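Local coordinates for protein GDP-6-deoxy-D-mannose reductase (Pseudomonas aeruginosa, PDB 6X3B) that binds NADPH and probably reduces GDP-4-dehydro-6-deoxy-D-mannose in the pathway that builds the lipopolysaccharide O-antigen, at residues N180-G185 against R311-D316; F222-D227 against P302-K307; Q39-A44 against V228-L233; A195-A200 against S315-R320. All coordinates share one frame; numbering follows the deposited sequence.

Interaction 1. Residues N180-G185 against R311-D316; sequences NHIGPG and RAILSD. With NDP (NADPH dihydro-nicotinamide-adenine-dinucleotide phosphate), chain E.
A single methyl, Ile313 CG2, packs closest on a peptide bond: it lies 3.4 Å from Gly183 C and 3.6 Å from Pro184 N. CG1 of Ile313 stands between the backbone N and the carbonyl carbon (chi1 62°), which leaves CG2 to face the 180-185 segment. Less closely, the same methyl also meets Ile182 CG2 at 4.1 Å and Pro184 CD, the proline ring running roughly perpendicular to the isoleucine. One turn along the helix, Asp316 brings its carboxylate against Pro184 CB, with CG 3.6 Å from it; OD2 is already held in a salt bridge by Arg320.

The segment leaves strand 172-182 of the Rossmann-type sheet just where NADPH lies. The nicotinamide places C3N over one face of the His181 ring, offset toward the rim, and ND1 is 3.3 Å from C4N, the carbon that carries the hydride in NADPH. ND1 is also hydrogen-bonded to the backbone oxygen of Phe179. Tyr151 and Lys155, spaced as in the family's YxxxK motif, also bond the cofactor. Between the two segments the contact is purely van der Waals, so shape alone fits the loop to this helix, while Pro184 O finds its hydrogen bond at His37 NE2.

Interaction 2. Residues F222-D227 against P302-K307; sequences FLDVQD and PEITIK
Ile304 projects straight at the strand-to-helix corner formed by Asp224 and Asp227. Its CB lies 3.4 Å from Asp227 OD2, and it also touches Asp224 CB. At CB the chain forks. CG2 rests against the Asp224 side chain, from CB out to OD2, while CG1 passes over the carboxylate of Asp227. A bend at chi2 (-65°) carries CD1 on to the end of Gln226, where it meets NE2 at 3.8 Å, the two side chains crossing at about a right angle.

Asp227 in turn grips the backbone on which Ile304 is mounted. Ile304 N donates to the syn lone pair of OD2 (2.9 Å, 163° at the hydrogen), and Glu303 N reaches OD1 at 3.0 Å from above the carboxylate plane. One buried side chain thus holds two consecutive peptide N-H groups of the loop leading into helix 306-320.

Both elements start helices here, and each start is capped. Asp224, at the end of strand 219-224, is the N-cap of helix 225-238: its OD1 accepts from Gln226 N. Thr305 is the N-cap of helix 306-320, with OG1 taking Gln308 N. Asp224 OD2 also bonds Ser309 OG, so the first cap is tied to the second helix. A water bridges the corner, accepting from Asp224 N at 2.8 Å and donating to Asp227 OD2 and, at a longer 3.3 Å, to Ile304 O. At the Pro302 end of the loop, Leu223 CD2 packs on Pro302 CB at 4.0 Å.

Interaction 3. Residues Q39-A44 against V228-L233; sequences QAYLAA and VLSAYL
Helix 33-44, which follows the first strand of the Rossmann fold and its GxxGxxG-type glycine-rich turn, packs here on helix 225-238 through Tyr41, Leu229 and Leu233. The segments 39-44 and 228-233 cross at -69° with 11.1 Å between their axes, too far for the backbones to approach, so large side chains bridge the gap.

Tyr41 does most of this. Its CG is anti to the backbone N (chi1 -170°), which sends the ring out to meet two leucines set one turn apart on the facing helix. On the CD2 side, the ring and the Tyr41 CB meet Leu229, with CB 4.2 Å from Leu229 CD1. On the CD1 side, Tyr41 CE1 comes to 3.8 Å from Leu233 CD1. Tyrosine and leucines point at one another's helices and slide past each other in opposite directions.

Leu42, the next residue, adds a second support for the same methyl: Leu42 CD2 is 4.0 Å from Leu233 CD1. That methyl therefore touches both the tyrosine ring and Leu42. Around the contact the packing continues along helix 33-44 and onto strand 49-51. Leu229 also lies on Val34, His37 and Leu38 nearer the start of helix 33-44, Leu42 rests on Leu51, and Leu233 reaches Trp49.

The interface is apolar apart from the far end of the tyrosine, where the Tyr41 hydroxyl comes alongside Ser230, its OH 3.7 Å from Ser230 CB.

Interaction 4. Residues A195-A200 against S315-R320; sequences AARQIA and SDWESR
Aliphatic contacts first: Ala200 points its methyl at the facing helix, and CB comes to 3.6 Å from Trp317 CB. One turn earlier, Ala196 CB lies 4.1 Å from Trp317 CD1. These small residues let segments 195-200 and 315-320 approach to 8.6 Å between axes, crossing at -51°.

The CH-pi contact is the main one. Arg197 lays its aliphatic chain over one face of the Trp317 indole, with CG 3.4 Å from the centroid of the six-membered ring and only 4° off its normal. CB sits over CE2 and NE1, on the pyrrole side, 3.4 Å from Trp317 CE2, and CD continues over CH2. An extended start (chi1 -176°) keeps these carbons over the ring. The bend at chi3 then turns the guanidinium steeply to the indole plane, and NE finds its salt bridge with Asp188.

In the fold, this joins helix 191-203 to helix 306-320, the last helix of the chain, with the Trp317 side chain about 13 Å from NADPH. Ala196 and Ile199 extend the seam to Ile313 and Leu314.

Arg320 covers the opposite face of the indole, and Asp316 holds it there. Arg320 sets NH1 3.9 Å above that plane, and the same atom donates to Asp316 OD2 at 2.6 Å, a salt bridge one turn back along the chain, with OD2 in the guanidinium plane.

Overall arrangement
Interactions 1, 2 and 4 all use helix 306-320: interaction 2 at its start, interaction 1 midway, interaction 4 at its last turns, sharing Ser315 and Asp316 with interaction 1. Interactions 1 and 2 also meet through neighbouring strands 172-182 and 219-224. Interaction 3, its centre about 24 Å from that of interaction 4, touches both 1 and 2. All four are partly buried; interaction 2 has exposed Gln226 and Glu303 at its margin, while no touching residue of interaction 3 is exposed. Chemistry follows place: carboxylate-to-backbone bonds and a water at the helix starts of interaction 2, leucine packing in 3, methyl-on-peptide contact beside NADPH in 1, and arginine-flanked indole in 4, farthest from the chain's centre.

Interaction 1. Residues N180-G185 against R311-D316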
# COMPACT_ATOMS: atom_id res chain seq x y z
N ASN A 180 7.10 -7.04 -17.71
CA ASN A 180 8.38 -6.71 -18.39
C ASN A 180 8.17 -5.91 -19.68
O ASN A 180 7.29 -6.28 -20.47
CB ASN A 180 9.27 -7.93 -18.55
CG ASN A 180 9.82 -8.41 -17.22
OD1 ASN A 180 9.09 -8.95 -16.41
ND2 ASN A 180 11.11 -8.19 -17.00
N HIS A 181 8.95 -4.89 -19.90
CA HIS A 181 8.93 -4.01 -21.10
C HIS A 181 10.16 -4.30 -21.96
O HIS A 181 11.22 -4.62 -21.39
CB HIS A 181 9.13 -2.54 -20.72
CG HIS A 181 7.99 -1.84 -20.07
ND1 HIS A 181 7.28 -2.39 -19.03
CD2 HIS A 181 7.48 -0.61 -20.25
CE1 HIS A 181 6.36 -1.55 -18.63
NE2 HIS A 181 6.47 -0.44 -19.35
N ILE A 182 10.07 -4.15 -23.24
CA ILE A 182 11.22 -4.27 -24.18
C ILE A 182 11.17 -3.05 -25.09
O ILE A 182 10.11 -2.80 -25.68
CB ILE A 182 11.20 -5.58 -24.99
CG1 ILE A 182 11.23 -6.82 -24.11
CG2 ILE A 182 12.34 -5.59 -26.00
CD1 ILE A 182 11.22 -8.12 -24.88
N GLY A 183 12.26 -2.28 -25.16
CA GLY A 183 12.28 -1.14 -26.05
C GLY A 183 13.60 -0.41 -26.04
O GLY A 183 14.41 -0.53 -25.12
N PRO A 184 13.86 0.36 -27.10
CA PRO A 184 15.01 1.27 -27.08
C PRO A 184 14.91 2.22 -25.90
O PRO A 184 13.86 2.81 -25.64
CB PRO A 184 14.89 2.01 -28.42
CG PRO A 184 14.10 1.11 -29.30
CD PRO A 184 13.16 0.35 -28.39
N GLY A 185 16.02 2.36 -25.17
CA GLY A 185 16.08 3.24 -24.02
C GLY A 185 15.85 2.57 -22.68
O GLY A 185 16.01 3.22 -21.65
N ARG A 311 14.63 -7.02 -32.67
CA ARG A 311 15.33 -6.35 -33.76
C ARG A 311 15.39 -4.86 -33.51
O ARG A 311 16.42 -4.22 -33.75
CB ARG A 311 14.63 -6.65 -35.09
CG ARG A 311 15.45 -6.21 -36.31
CD ARG A 311 14.83 -6.71 -37.59
NE ARG A 311 13.39 -6.49 -37.59
CZ ARG A 311 12.47 -7.45 -37.64
NH1 ARG A 311 12.84 -8.72 -37.73
NH2 ARG A 311 11.19 -7.12 -37.64
N ALA A 312 14.30 -4.29 -33.00
CA ALA A 312 14.25 -2.85 -32.77
C ALA A 312 15.31 -2.43 -31.76
O ALA A 312 16.02 -1.44 -31.99
CB ALA A 312 12.83 -2.45 -32.31
N ILE A 313 15.50 -3.20 -30.68
CA ILE A 313 16.51 -2.76 -29.72
C ILE A 313 17.93 -2.98 -30.26
O ILE A 313 18.84 -2.21 -29.93
CB ILE A 313 16.33 -3.42 -28.33
CG1 ILE A 313 16.48 -4.94 -28.37
CG2 ILE A 313 15.01 -3.01 -27.71
CD1 ILE A 313 16.47 -5.58 -26.97
N LEU A 314 18.15 -4.01 -31.09
CA LEU A 314 19.46 -4.18 -31.70
C LEU A 314 19.77 -3.04 -32.67
O LEU A 314 20.88 -2.49 -32.66
CB LEU A 314 19.56 -5.52 -32.43
CG LEU A 314 19.82 -6.76 -31.59
CD1 LEU A 314 19.55 -7.99 -32.46
CD2 LEU A 314 21.26 -6.79 -31.01
N SER A 315 18.79 -2.67 -33.50
CA SER A 315 18.98 -1.58 -34.46
C SER A 315 19.28 -0.27 -33.75
O SER A 315 20.11 0.52 -34.22
CB SER A 315 17.74 -1.40 -35.34
OG SER A 315 17.38 -2.61 -35.96
N ASP A 316 18.57 0.00 -32.66
CA ASP A 316 18.83 1.23 -31.92
C ASP A 316 20.27 1.26 -31.43
O ASP A 316 20.95 2.29 -31.54
CB ASP A 316 17.88 1.36 -30.75
CG ASP A 316 18.10 2.65 -29.98
OD1 ASP A 316 17.82 3.73 -30.55
OD2 ASP A 316 18.55 2.57 -28.82
PA NDP E . 12.43 6.20 -16.04
O1A NDP E . 13.21 6.04 -14.77
O2A NDP E . 13.11 5.91 -17.33
O5B NDP E . 11.80 7.66 -16.09
C5B NDP E . 11.37 8.29 -14.85
C4B NDP E . 10.82 9.66 -15.16
O4B NDP E . 10.37 10.28 -13.92
C3B NDP E . 11.81 10.65 -15.79
O3B NDP E . 11.17 11.41 -16.82
C2B NDP E . 12.23 11.52 -14.61
O2B NDP E . 12.60 12.82 -15.05
C1B NDP E . 10.93 11.57 -13.82
N9A NDP E . 11.11 11.89 -12.41
C8A NDP E . 11.83 11.17 -11.49
N7A NDP E . 11.82 11.71 -10.29
C5A NDP E . 11.05 12.85 -10.44
C6A NDP E . 10.66 13.85 -9.53
N6A NDP E . 11.04 13.83 -8.25
N1A NDP E . 9.88 14.86 -9.99
C2A NDP E . 9.53 14.84 -11.28
N3A NDP E . 9.83 13.96 -12.23
C4A NDP E . 10.60 12.97 -11.74
O3 NDP E . 11.12 5.29 -15.95
PN NDP E . 10.44 4.33 -17.03
O1N NDP E . 10.00 5.16 -18.19
O2N NDP E . 11.35 3.18 -17.29
O5D NDP E . 9.15 3.81 -16.23
C5D NDP E . 7.89 4.50 -16.41
C4D NDP E . 6.89 3.97 -15.42
O4D NDP E . 6.69 2.55 -15.66
C3D NDP E . 7.30 4.09 -13.94
O3D NDP E . 6.18 4.41 -13.13
C2D NDP E . 7.84 2.69 -13.65
O2D NDP E . 7.78 2.35 -12.27
C1D NDP E . 6.93 1.82 -14.49
N1N NDP E . 7.56 0.52 -14.86
C2N NDP E . 8.57 0.47 -15.79
C3N NDP E . 9.06 -0.72 -16.26
C7N NDP E . 10.30 -0.70 -17.05
O7N NDP E . 10.82 -1.77 -17.42
N7N NDP E . 10.84 0.47 -17.35
C4N NDP E . 8.31 -1.97 -15.94
C5N NDP E . 7.28 -1.80 -14.89
C6N NDP E . 7.15 -0.65 -14.27
P2B NDP E . 14.15 13.13 -14.73
O1X NDP E . 14.40 14.53 -15.24
O2X NDP E . 14.33 13.03 -13.23
O3X NDP E . 14.97 12.09 -15.47

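Interaction 2. Residues F222-D227 against P302-K307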
# COMPACT_ATOMS: atom_id res chain seq x y z
N PHE A 222 6.88 -10.55 -21.21
CA PHE A 222 7.37 -9.36 -21.90
C PHE A 222 6.35 -8.76 -22.87
O PHE A 222 5.63 -9.49 -23.56
CB PHE A 222 8.64 -9.66 -22.73
CG PHE A 222 9.84 -10.03 -21.90
CD1 PHE A 222 10.70 -9.06 -21.44
CD2 PHE A 222 10.12 -11.37 -21.62
CE1 PHE A 222 11.83 -9.40 -20.68
CE2 PHE A 222 11.23 -11.71 -20.87
CZ PHE A 222 12.08 -10.73 -20.40
N LEU A 223 6.35 -7.42 -22.96
CA LEU A 223 5.67 -6.67 -24.01
C LEU A 223 6.62 -5.65 -24.62
O LEU A 223 7.45 -5.05 -23.93
CB LEU A 223 4.45 -5.91 -23.45
CG LEU A 223 3.21 -6.72 -23.06
CD1 LEU A 223 2.24 -5.82 -22.31
CD2 LEU A 223 2.56 -7.29 -24.32
N ASP A 224 6.47 -5.41 -25.93
CA ASP A 224 7.08 -4.23 -26.51
C ASP A 224 6.51 -2.98 -25.85
O ASP A 224 5.32 -2.92 -25.53
CB ASP A 224 6.83 -4.15 -28.02
CG ASP A 224 7.73 -3.14 -28.70
OD1 ASP A 224 7.39 -1.94 -28.75
OD2 ASP A 224 8.82 -3.55 -29.15
N VAL A 225 7.36 -1.97 -25.66
CA VAL A 225 6.90 -0.72 -25.05
C VAL A 225 5.72 -0.12 -25.80
O VAL A 225 4.86 0.53 -25.21
CB VAL A 225 8.08 0.28 -24.93
CG1 VAL A 225 8.65 0.61 -26.31
CG2 VAL A 225 7.67 1.54 -24.17
N GLN A 226 5.66 -0.33 -27.12
CA GLN A 226 4.53 0.21 -27.88
C GLN A 226 3.22 -0.49 -27.55
O GLN A 226 2.15 0.14 -27.56
CB GLN A 226 4.81 0.11 -29.38
CG GLN A 226 3.64 0.66 -30.21
CD GLN A 226 3.90 0.62 -31.70
OE1 GLN A 226 4.89 1.19 -32.18
NE2 GLN A 226 3.02 -0.04 -32.45
N ASP A 227 3.26 -1.79 -27.25
CA ASP A 227 2.04 -2.47 -26.82
C ASP A 227 1.64 -2.02 -25.43
O ASP A 227 0.44 -1.90 -25.13
CB ASP A 227 2.22 -3.99 -26.88
CG ASP A 227 2.09 -4.53 -28.29
OD1 ASP A 227 1.35 -3.93 -29.09
OD2 ASP A 227 2.74 -5.55 -28.60
N PRO A 302 -1.97 -7.57 -27.66
CA PRO A 302 -0.60 -7.28 -28.06
C PRO A 302 -0.51 -7.41 -29.59
O PRO A 302 -1.12 -8.31 -30.12
CB PRO A 302 0.23 -8.39 -27.40
CG PRO A 302 -0.66 -8.92 -26.31
CD PRO A 302 -2.07 -8.75 -26.82
N GLU A 303 0.24 -6.52 -30.24
CA GLU A 303 0.39 -6.53 -31.68
C GLU A 303 1.82 -6.69 -32.18
O GLU A 303 2.00 -7.04 -33.36
CB GLU A 303 -0.17 -5.23 -32.29
CG GLU A 303 -1.68 -5.07 -32.13
CD GLU A 303 -2.45 -5.73 -33.24
OE1 GLU A 303 -2.73 -6.95 -33.11
OE2 GLU A 303 -2.76 -5.05 -34.23
N ILE A 304 2.83 -6.42 -31.36
CA ILE A 304 4.23 -6.45 -31.79
C ILE A 304 4.81 -7.81 -31.45
O ILE A 304 4.69 -8.27 -30.32
CB ILE A 304 5.04 -5.33 -31.11
CG1 ILE A 304 4.42 -3.96 -31.40
CG2 ILE A 304 6.47 -5.37 -31.58
CD1 ILE A 304 4.45 -3.58 -32.86
N THR A 305 5.43 -8.46 -32.43
CA THR A 305 6.03 -9.76 -32.15
C THR A 305 7.34 -9.58 -31.39
O THR A 305 8.01 -8.54 -31.48
CB THR A 305 6.31 -10.56 -33.43
OG1 THR A 305 7.28 -9.86 -34.22
CG2 THR A 305 5.03 -10.78 -34.25
N ILE A 306 7.74 -10.63 -30.68
CA ILE A 306 8.99 -10.57 -29.93
C ILE A 306 10.17 -10.34 -30.88
O ILE A 306 11.06 -9.53 -30.60
CB ILE A 306 9.17 -11.83 -29.06
CG1 ILE A 306 10.46 -11.76 -28.25
CG2 ILE A 306 9.14 -13.09 -29.91
CD1 ILE A 306 10.65 -10.45 -27.55
N LYS A 307 10.17 -11.01 -32.03
CA LYS A 307 11.26 -10.80 -32.98
C LYS A 307 11.35 -9.34 -33.39
O LYS A 307 12.43 -8.76 -33.38
CB LYS A 307 11.09 -11.70 -34.20
CG LYS A 307 12.38 -11.89 -34.98
CD LYS A 307 12.27 -13.01 -35.99
CE LYS A 307 11.84 -12.48 -37.34
NZ LYS A 307 12.06 -13.50 -38.41
O HOH W 1 4.63 -6.89 -27.35

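Interaction 3. Residues Q39-A44 against V228-L233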
# COMPACT_ATOMS: atom_id res chain seq x y z
N GLN A 39 5.46 10.04 -26.19
CA GLN A 39 5.44 11.28 -26.96
C GLN A 39 5.57 11.00 -28.45
O GLN A 39 4.87 11.61 -29.27
CB GLN A 39 6.54 12.22 -26.47
CG GLN A 39 6.56 13.54 -27.22
CD GLN A 39 7.46 14.56 -26.59
OE1 GLN A 39 7.99 14.35 -25.50
NE2 GLN A 39 7.65 15.69 -27.28
N ALA A 40 6.45 10.08 -28.83
CA ALA A 40 6.60 9.74 -30.24
C ALA A 40 5.33 9.07 -30.77
O ALA A 40 4.86 9.39 -31.86
CB ALA A 40 7.81 8.83 -30.44
N TYR A 41 4.78 8.13 -30.00
CA TYR A 41 3.53 7.47 -30.36
C TYR A 41 2.44 8.48 -30.65
O TYR A 41 1.79 8.43 -31.70
CB TYR A 41 3.12 6.52 -29.23
CG TYR A 41 1.96 5.56 -29.53
CD1 TYR A 41 0.68 6.04 -29.80
CD2 TYR A 41 2.15 4.18 -29.48
CE1 TYR A 41 -0.38 5.16 -30.06
CE2 TYR A 41 1.10 3.29 -29.72
CZ TYR A 41 -0.16 3.79 -30.01
OH TYR A 41 -1.18 2.90 -30.25
N LEU A 42 2.22 9.42 -29.72
CA LEU A 42 1.16 10.40 -29.88
C LEU A 42 1.41 11.34 -31.05
O LEU A 42 0.46 11.92 -31.57
CB LEU A 42 0.98 11.20 -28.59
CG LEU A 42 0.37 10.37 -27.45
CD1 LEU A 42 0.37 11.13 -26.14
CD2 LEU A 42 -1.03 9.96 -27.85
N ALA A 43 2.67 11.51 -31.46
CA ALA A 43 2.94 12.38 -32.59
C ALA A 43 2.64 11.70 -33.92
O ALA A 43 2.33 12.37 -34.90
CB ALA A 43 4.40 12.85 -32.56
N ALA A 44 2.74 10.37 -33.96
CA ALA A 44 2.62 9.63 -35.21
C ALA A 44 1.25 8.99 -35.42
O ALA A 44 0.89 8.71 -36.57
CB ALA A 44 3.67 8.52 -35.26
N VAL A 228 2.63 -1.74 -24.57
CA VAL A 228 2.35 -1.20 -23.25
C VAL A 228 1.67 0.16 -23.37
O VAL A 228 0.66 0.44 -22.71
CB VAL A 228 3.63 -1.10 -22.41
CG1 VAL A 228 3.34 -0.44 -21.08
CG2 VAL A 228 4.24 -2.48 -22.21
N LEU A 229 2.23 1.04 -24.22
CA LEU A 229 1.61 2.35 -24.44
C LEU A 229 0.18 2.22 -24.94
O LEU A 229 -0.70 3.00 -24.56
CB LEU A 229 2.42 3.15 -25.45
CG LEU A 229 3.78 3.52 -24.93
CD1 LEU A 229 4.51 4.27 -26.03
CD2 LEU A 229 3.57 4.37 -23.69
N SER A 230 -0.04 1.31 -25.87
CA SER A 230 -1.37 1.21 -26.46
C SER A 230 -2.38 0.74 -25.42
O SER A 230 -3.54 1.18 -25.42
CB SER A 230 -1.33 0.28 -27.67
OG SER A 230 -2.64 -0.13 -28.04
N ALA A 231 -1.93 -0.11 -24.50
CA ALA A 231 -2.78 -0.52 -23.40
C ALA A 231 -3.15 0.66 -22.52
O ALA A 231 -4.29 0.76 -22.07
CB ALA A 231 -2.08 -1.61 -22.57
N TYR A 232 -2.20 1.58 -22.24
CA TYR A 232 -2.52 2.73 -21.38
C TYR A 232 -3.55 3.64 -22.03
O TYR A 232 -4.47 4.14 -21.36
CB TYR A 232 -1.27 3.56 -21.05
CG TYR A 232 -0.19 2.85 -20.26
CD1 TYR A 232 -0.44 1.61 -19.65
CD2 TYR A 232 1.07 3.41 -20.13
CE1 TYR A 232 0.57 0.95 -18.94
CE2 TYR A 232 2.09 2.78 -19.42
CZ TYR A 232 1.83 1.54 -18.82
OH TYR A 232 2.82 0.89 -18.11
N LEU A 233 -3.40 3.89 -23.33
CA LEU A 233 -4.36 4.76 -24.02
C LEU A 233 -5.74 4.11 -24.10
O LEU A 233 -6.77 4.81 -24.02
CB LEU A 233 -3.83 5.10 -25.42
CG LEU A 233 -2.54 5.94 -25.43
CD1 LEU A 233 -2.09 6.18 -26.88
CD2 LEU A 233 -2.73 7.28 -24.70

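Interaction 4. Residues A195-A200 against S315-R320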
# COMPACT_ATOMS: atom_id res chain seq x y z
N ALA A 195 22.08 -7.52 -23.02
CA ALA A 195 22.47 -8.49 -24.04
C ALA A 195 22.44 -7.86 -25.43
O ALA A 195 23.35 -8.08 -26.24
CB ALA A 195 21.55 -9.72 -23.99
N ALA A 196 21.39 -7.08 -25.73
CA ALA A 196 21.31 -6.42 -27.02
C ALA A 196 22.46 -5.43 -27.21
O ALA A 196 23.10 -5.39 -28.27
CB ALA A 196 19.97 -5.71 -27.18
N ARG A 197 22.72 -4.61 -26.19
CA ARG A 197 23.82 -3.65 -26.30
C ARG A 197 25.13 -4.37 -26.60
O ARG A 197 25.85 -4.00 -27.53
CB ARG A 197 23.94 -2.82 -25.01
CG ARG A 197 25.02 -1.74 -25.08
CD ARG A 197 25.25 -1.10 -23.72
NE ARG A 197 25.53 -2.12 -22.72
CZ ARG A 197 26.74 -2.63 -22.48
NH1 ARG A 197 27.79 -2.19 -23.17
NH2 ARG A 197 26.90 -3.57 -21.55
N GLN A 198 25.42 -5.45 -25.86
CA GLN A 198 26.68 -6.16 -26.05
C GLN A 198 26.75 -6.83 -27.41
O GLN A 198 27.83 -6.88 -28.02
CB GLN A 198 26.85 -7.18 -24.93
CG GLN A 198 27.20 -6.53 -23.61
CD GLN A 198 27.51 -7.55 -22.54
OE1 GLN A 198 28.59 -8.14 -22.53
NE2 GLN A 198 26.56 -7.79 -21.64
N ILE A 199 25.64 -7.37 -27.90
CA ILE A 199 25.67 -8.04 -29.19
C ILE A 199 25.88 -7.04 -30.32
O ILE A 199 26.60 -7.31 -31.28
CB ILE A 199 24.37 -8.86 -29.37
CG1 ILE A 199 24.41 -10.08 -28.46
CG2 ILE A 199 24.19 -9.24 -30.82
CD1 ILE A 199 23.12 -10.83 -28.40
N ALA A 200 25.27 -5.85 -30.21
CA ALA A 200 25.55 -4.81 -31.19
C ALA A 200 27.02 -4.42 -31.19
O ALA A 200 27.58 -4.08 -32.24
CB ALA A 200 24.68 -3.58 -30.94
N SER A 315 18.79 -2.67 -33.50
CA SER A 315 18.98 -1.58 -34.46
C SER A 315 19.28 -0.27 -33.75
O SER A 315 20.11 0.52 -34.22
CB SER A 315 17.74 -1.40 -35.34
OG SER A 315 17.38 -2.61 -35.96
N ASP A 316 18.57 0.00 -32.66
CA ASP A 316 18.83 1.23 -31.92
C ASP A 316 20.27 1.26 -31.43
O ASP A 316 20.95 2.29 -31.54
CB ASP A 316 17.88 1.36 -30.75
CG ASP A 316 18.10 2.65 -29.98
OD1 ASP A 316 17.82 3.73 -30.55
OD2 ASP A 316 18.55 2.57 -28.82
N TRP A 317 20.75 0.13 -30.93
CA TRP A 317 22.14 0.04 -30.39
C TRP A 317 23.18 0.21 -31.49
O TRP A 317 24.21 0.85 -31.23
CB TRP A 317 22.32 -1.27 -29.61
CG TRP A 317 21.95 -1.10 -28.17
CD1 TRP A 317 21.00 -1.79 -27.48
CD2 TRP A 317 22.52 -0.16 -27.25
NE1 TRP A 317 20.95 -1.34 -26.18
CE2 TRP A 317 21.87 -0.35 -26.02
CE3 TRP A 317 23.52 0.81 -27.35
CZ2 TRP A 317 22.19 0.41 -24.89
CZ3 TRP A 317 23.83 1.56 -26.24
CH2 TRP A 317 23.18 1.35 -25.03
N GLU A 318 22.92 -0.30 -32.70
CA GLU A 318 23.91 -0.19 -33.81
C GLU A 318 24.29 1.28 -34.04
O GLU A 318 25.50 1.55 -34.18
CB GLU A 318 23.35 -0.79 -35.09
CG GLU A 318 23.99 -0.21 -36.34
CD GLU A 318 23.62 -0.89 -37.64
OE1 GLU A 318 24.01 -2.06 -37.83
OE2 GLU A 318 22.96 -0.25 -38.47
N SER A 319 23.31 2.19 -34.06
CA SER A 319 23.57 3.63 -34.34
C SER A 319 24.18 4.36 -33.13
O SER A 319 24.65 5.49 -33.32
CB SER A 319 22.32 4.32 -34.82
OG SER A 319 21.21 3.96 -34.02
N ARG A 320 24.19 3.71 -31.96
CA ARG A 320 24.70 4.35 -30.73
C ARG A 320 26.10 3.82 -30.37
O ARG A 320 26.91 4.62 -29.87
CB ARG A 320 23.70 4.18 -29.59
CG ARG A 320 22.42 4.99 -29.77
CD ARG A 320 21.32 4.50 -28.86
NE ARG A 320 21.72 4.57 -27.47
CZ ARG A 320 21.08 3.97 -26.47
NH1 ARG A 320 19.99 3.26 -26.71
NH2 ARG A 320 21.53 4.09 -25.24